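Local coordinates for probable transcriptional repressor protein (Mycobacterium tuberculosis, PDB 4FX0) that probably binds DNA as a MarR-family transcriptional repressor whose activity responds to oxidation, at residues L53-L58 with T67-N72; E74-R77 with L81-V84. All coordinates share one frame; numbering follows the deposited sequence.

Contact 1 of 2, residues L53-L58 with T67-N72; sequences LTMSEL and TTLTRN
The helix-turn-helix of a MarR-type winged-helix domain is packed here: helix 55-62 lies against the start of helix 66-78, which in this family is the DNA-recognition helix, with Met55 and Leu58 meeting Leu69 and Thr70. Leu69 is the apolar residue at the middle of the contact. Its CG stands anti to the backbone N (chi1 169°), which carries both methyls toward the partner helix. There its side chain crosses that of Leu58 at about a right angle, with CD1 of Leu69 3.5 Å from CD2 of Leu58, while CD2 of Leu69 reaches the start of helix 55-62. Met55 comes from one turn earlier, its chain bent at chi2 (-72°), which brings SD to 4.0 Å from CD2 of Leu69. Met55 and Leu58 thus pack on the same leucine, and the apolar seam continues through Leu58 onto Val41 and through Leu69 onto Thr38 of helix 33-45. Met55 also rests on Arg66 and Leu73. At the margin, Thr70 divides its two branches: OG1 lies near the carbonyl oxygens of Thr67 and Arg66, whereas CG2 meets SD of Met55 at 3.7 Å.

Contact 2 of 2, residues E74-R77 with L81-V84; sequences EVMR and LVRV
Met76 and Arg77, near the end of the putative recognition helix, meet Leu81 and Val82, where the chain turns into the first strand of the wing. Along the helix, Glu74 comes first and acts inside its own turn: its OE1 accepts a hydrogen bond from NH1 of Arg77 at 2.8 Å on the syn lone pair, a salt bridge that ties the exposed guanidinium to the helix surface. Val75 touches Gln35 of helix 33-45. Met76 follows with two roles. Its carbonyl O receives the N-H of Leu81 at 3.1 Å in a fairly straight bond (165° at the hydrogen), a 6→1 bond that joins the helix end to the chain leaving it. Its side chain meanwhile offers CB to CG2 of Val82 at 3.9 Å. Arg77 closes the segment. Its CB packs on the same CG2 at 3.6 Å, and its CA makes a CA-H...O contact with O of Val82 at 3.2 Å. With CG placed between the backbone N and carbonyl carbon (chi1 81°) and bends at chi2 and chi3, the arginine doubles back to Glu74. Around this junction, Met76 and Val82 both reach Leu39 of helix 33-45, and Leu81 lies on Leu31. Strand 82-86, an outer strand of the three-stranded antiparallel sheet, pairs with strand 93-97 through backbone bonds of Arg83 with Glu96, reinforced by a salt bridge between their side chains.

Contacts 1 and 2 lie in series along the putative recognition helix 66-78, their centres about 12 Å apart. Residues 67-72 face helix 55-62, whereas residues 74-77 turn toward the wing, so one helix carries both joints of the winged helix-turn-helix. The two do not touch beyond adjoining in sequence; helix 33-45 bridges them, since Leu69 of contact 1 and Met76 of contact 2 both lie on Thr38. The sheet makes a second connection: Leu53 is backbone-bonded to Lys93 on strand 93-97, the middle strand that also pairs with strand 82-86. Contact 1 thus joins helix 66-78 to helix 55-62, and contact 2 joins its end to the wing strand.

Contact 1 of 2, residues L53-L58 with T67-N72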
loop_
_atom_site.group_PDB
_atom_site.type_symbol
_atom_site.label_atom_id
_atom_site.label_comp_id
_atom_site.label_asym_id
_atom_site.label_seq_id
_atom_site.Cartn_x
_atom_site.Cartn_y
_atom_site.Cartn_z
ATOM N N LEU B 53 -20.713 7.801 7.356
ATOM C CA LEU B 53 -19.265 7.880 7.494
ATOM C C LEU B 53 -18.656 8.949 6.599
ATOM O O LEU B 53 -19.110 9.167 5.475
ATOM C CB LEU B 53 -18.616 6.534 7.167
ATOM C CG LEU B 53 -18.774 5.383 8.158
ATOM C CD1 LEU B 53 -17.987 4.182 7.664
ATOM C CD2 LEU B 53 -18.308 5.795 9.544
ATOM N N THR B 54 -17.621 9.609 7.103
ATOM C CA THR B 54 -16.846 10.536 6.296
ATOM C C THR B 54 -16.023 9.730 5.301
ATOM O O THR B 54 -15.646 8.592 5.580
ATOM C CB THR B 54 -15.902 11.384 7.168
ATOM O OG1 THR B 54 -16.656 12.037 8.197
ATOM C CG2 THR B 54 -15.187 12.431 6.326
ATOM N N MET B 55 -15.753 10.312 4.139
ATOM C CA MET B 55 -14.935 9.642 3.135
ATOM C C MET B 55 -13.512 9.431 3.641
ATOM O O MET B 55 -12.885 8.415 3.348
ATOM C CB MET B 55 -14.919 10.439 1.832
ATOM C CG MET B 55 -16.266 10.524 1.129
ATOM S SD MET B 55 -16.779 8.971 0.361
ATOM C CE MET B 55 -17.485 8.093 1.754
ATOM N N SER B 56 -13.005 10.395 4.401
ATOM C CA SER B 56 -11.677 10.275 4.987
ATOM C C SER B 56 -11.680 9.236 6.105
ATOM O O SER B 56 -10.722 8.478 6.264
ATOM C CB SER B 56 -11.186 11.627 5.510
ATOM O OG SER B 56 -12.101 12.186 6.435
ATOM N N GLU B 57 -12.764 9.205 6.874
ATOM C CA GLU B 57 -12.916 8.238 7.956
ATOM C C GLU B 57 -12.932 6.819 7.398
ATOM O O GLU B 57 -12.444 5.882 8.033
ATOM C CB GLU B 57 -14.203 8.514 8.737
ATOM C CG GLU B 57 -14.426 7.592 9.927
ATOM C CD GLU B 57 -13.435 7.831 11.049
ATOM O OE1 GLU B 57 -12.806 8.910 11.073
ATOM O OE2 GLU B 57 -13.285 6.937 11.910
ATOM N N LEU B 58 -13.496 6.673 6.202
ATOM C CA LEU B 58 -13.561 5.385 5.523
ATOM C C LEU B 58 -12.249 5.063 4.816
ATOM O O LEU B 58 -11.692 3.978 4.985
ATOM C CB LEU B 58 -14.708 5.384 4.511
ATOM C CG LEU B 58 -14.886 4.108 3.686
ATOM C CD1 LEU B 58 -15.173 2.925 4.595
ATOM C CD2 LEU B 58 -15.996 4.280 2.660
ATOM N N THR B 67 -9.520 10.290 -2.580
ATOM C CA THR B 67 -9.767 10.285 -4.018
ATOM C C THR B 67 -9.934 8.863 -4.541
ATOM O O THR B 67 -10.888 8.562 -5.260
ATOM C CB THR B 67 -8.627 10.976 -4.786
ATOM O OG1 THR B 67 -7.380 10.345 -4.469
ATOM C CG2 THR B 67 -8.555 12.450 -4.414
ATOM N N THR B 68 -9.002 7.991 -4.173
ATOM C CA THR B 68 -9.048 6.599 -4.598
ATOM C C THR B 68 -10.317 5.928 -4.084
ATOM O O THR B 68 -11.050 5.295 -4.846
ATOM C CB THR B 68 -7.825 5.817 -4.096
ATOM O OG1 THR B 68 -6.631 6.554 -4.388
ATOM C CG2 THR B 68 -7.753 4.452 -4.763
ATOM N N LEU B 69 -10.568 6.076 -2.788
ATOM C CA LEU B 69 -11.762 5.518 -2.168
ATOM C C LEU B 69 -13.020 5.972 -2.895
ATOM O O LEU B 69 -13.800 5.153 -3.383
ATOM C CB LEU B 69 -11.853 5.944 -0.704
ATOM C CG LEU B 69 -13.200 5.616 -0.057
ATOM C CD1 LEU B 69 -13.170 4.227 0.559
ATOM C CD2 LEU B 69 -13.569 6.658 0.982
ATOM N N THR B 70 -13.209 7.285 -2.955
ATOM C CA THR B 70 -14.383 7.869 -3.590
ATOM C C THR B 70 -14.582 7.347 -5.010
ATOM O O THR B 70 -15.683 6.932 -5.373
ATOM C CB THR B 70 -14.297 9.404 -3.616
ATOM O OG1 THR B 70 -13.086 9.804 -4.269
ATOM C CG2 THR B 70 -14.311 9.958 -2.199
ATOM N N ARG B 71 -13.520 7.369 -5.810
ATOM C CA ARG B 71 -13.599 6.876 -7.181
ATOM C C ARG B 71 -14.059 5.423 -7.202
ATOM O O ARG B 71 -14.901 5.037 -8.013
ATOM C CB ARG B 71 -12.252 7.021 -7.896
ATOM C CG ARG B 71 -11.675 5.703 -8.397
ATOM C CD ARG B 71 -10.530 5.917 -9.375
ATOM N NE ARG B 71 -9.234 5.550 -8.808
ATOM C CZ ARG B 71 -8.340 6.422 -8.355
ATOM N NH1 ARG B 71 -8.597 7.723 -8.402
ATOM N NH2 ARG B 71 -7.187 5.995 -7.859
ATOM N N ASN B 72 -13.503 4.620 -6.300
ATOM C CA ASN B 72 -13.885 3.219 -6.189
ATOM C C ASN B 72 -15.314 3.067 -5.695
ATOM O O ASN B 72 -16.082 2.265 -6.219
ATOM C CB ASN B 72 -12.923 2.466 -5.269
ATOM C CG ASN B 72 -11.730 1.905 -6.015
ATOM O OD1 ASN B 72 -11.875 1.324 -7.090
ATOM N ND2 ASN B 72 -10.542 2.080 -5.449
#

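Contact 2 of 2, residues E74-R77 with L81-V84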
loop_
_atom_site.group_PDB
_atom_site.type_symbol
_atom_site.label_atom_id
_atom_site.label_comp_id
_atom_site.label_asym_id
_atom_site.label_seq_id
_atom_site.Cartn_x
_atom_site.Cartn_y
_atom_site.Cartn_z
ATOM N N GLU B 74 -17.608 5.016 -6.192
ATOM C CA GLU B 74 -18.451 5.381 -7.325
ATOM C C GLU B 74 -18.680 4.192 -8.251
ATOM O O GLU B 74 -19.822 3.839 -8.545
ATOM C CB GLU B 74 -17.843 6.544 -8.112
ATOM C CG GLU B 74 -18.687 7.812 -8.098
ATOM C CD GLU B 74 -20.140 7.558 -8.468
ATOM O OE1 GLU B 74 -21.011 7.692 -7.581
ATOM O OE2 GLU B 74 -20.417 7.233 -9.643
ATOM N N VAL B 75 -17.594 3.579 -8.710
ATOM C CA VAL B 75 -17.703 2.422 -9.592
ATOM C C VAL B 75 -18.486 1.309 -8.905
ATOM O O VAL B 75 -19.147 0.506 -9.563
ATOM C CB VAL B 75 -16.319 1.898 -10.047
ATOM C CG1 VAL B 75 -15.460 1.532 -8.852
ATOM C CG2 VAL B 75 -16.478 0.703 -10.978
ATOM N N MET B 76 -18.421 1.276 -7.578
ATOM C CA MET B 76 -19.126 0.260 -6.804
ATOM C C MET B 76 -20.626 0.525 -6.749
ATOM O O MET B 76 -21.427 -0.370 -7.016
ATOM C CB MET B 76 -18.555 0.167 -5.389
ATOM C CG MET B 76 -17.095 -0.242 -5.342
ATOM S SD MET B 76 -16.453 -0.262 -3.660
ATOM C CE MET B 76 -17.236 -1.740 -3.030
ATOM N N ARG B 77 -21.006 1.751 -6.397
ATOM C CA ARG B 77 -22.419 2.115 -6.367
ATOM C C ARG B 77 -22.984 2.087 -7.781
ATOM O O ARG B 77 -24.163 1.799 -7.984
ATOM C CB ARG B 77 -22.632 3.498 -5.747
ATOM C CG ARG B 77 -22.381 4.657 -6.699
ATOM C CD ARG B 77 -23.261 5.859 -6.373
ATOM N NE ARG B 77 -24.425 5.947 -7.252
ATOM C CZ ARG B 77 -24.391 6.432 -8.489
ATOM N NH1 ARG B 77 -23.246 6.868 -8.999
ATOM N NH2 ARG B 77 -25.497 6.478 -9.219
ATOM N N LEU B 81 -23.474 -2.450 -6.032
ATOM C CA LEU B 81 -22.946 -3.195 -4.897
ATOM C C LEU B 81 -23.241 -2.440 -3.612
ATOM O O LEU B 81 -23.509 -3.037 -2.568
ATOM C CB LEU B 81 -21.440 -3.395 -5.044
ATOM C CG LEU B 81 -20.969 -4.058 -6.337
ATOM C CD1 LEU B 81 -19.471 -4.307 -6.277
ATOM C CD2 LEU B 81 -21.723 -5.355 -6.581
ATOM N N VAL B 82 -23.190 -1.116 -3.702
ATOM C CA VAL B 82 -23.449 -0.256 -2.559
ATOM C C VAL B 82 -24.448 0.833 -2.926
ATOM O O VAL B 82 -24.544 1.238 -4.085
ATOM C CB VAL B 82 -22.155 0.401 -2.043
ATOM C CG1 VAL B 82 -21.189 -0.660 -1.543
ATOM C CG2 VAL B 82 -21.512 1.238 -3.138
ATOM N N ARG B 83 -25.194 1.298 -1.932
ATOM C CA ARG B 83 -26.159 2.366 -2.135
ATOM C C ARG B 83 -25.739 3.560 -1.284
ATOM O O ARG B 83 -25.697 3.473 -0.057
ATOM C CB ARG B 83 -27.564 1.889 -1.760
ATOM C CG ARG B 83 -28.695 2.767 -2.271
ATOM C CD ARG B 83 -30.049 2.099 -2.071
ATOM N NE ARG B 83 -30.233 1.627 -0.701
ATOM C CZ ARG B 83 -30.097 0.361 -0.319
ATOM N NH1 ARG B 83 -29.781 -0.573 -1.205
ATOM N NH2 ARG B 83 -30.282 0.027 0.951
ATOM N N VAL B 84 -25.412 4.668 -1.943
ATOM C CA VAL B 84 -24.877 5.833 -1.246
ATOM C C VAL B 84 -25.762 7.067 -1.377
ATOM O O VAL B 84 -25.887 7.650 -2.455
ATOM C CB VAL B 84 -23.459 6.182 -1.736
ATOM C CG1 VAL B 84 -22.962 7.450 -1.056
ATOM C CG2 VAL B 84 -22.511 5.023 -1.476
#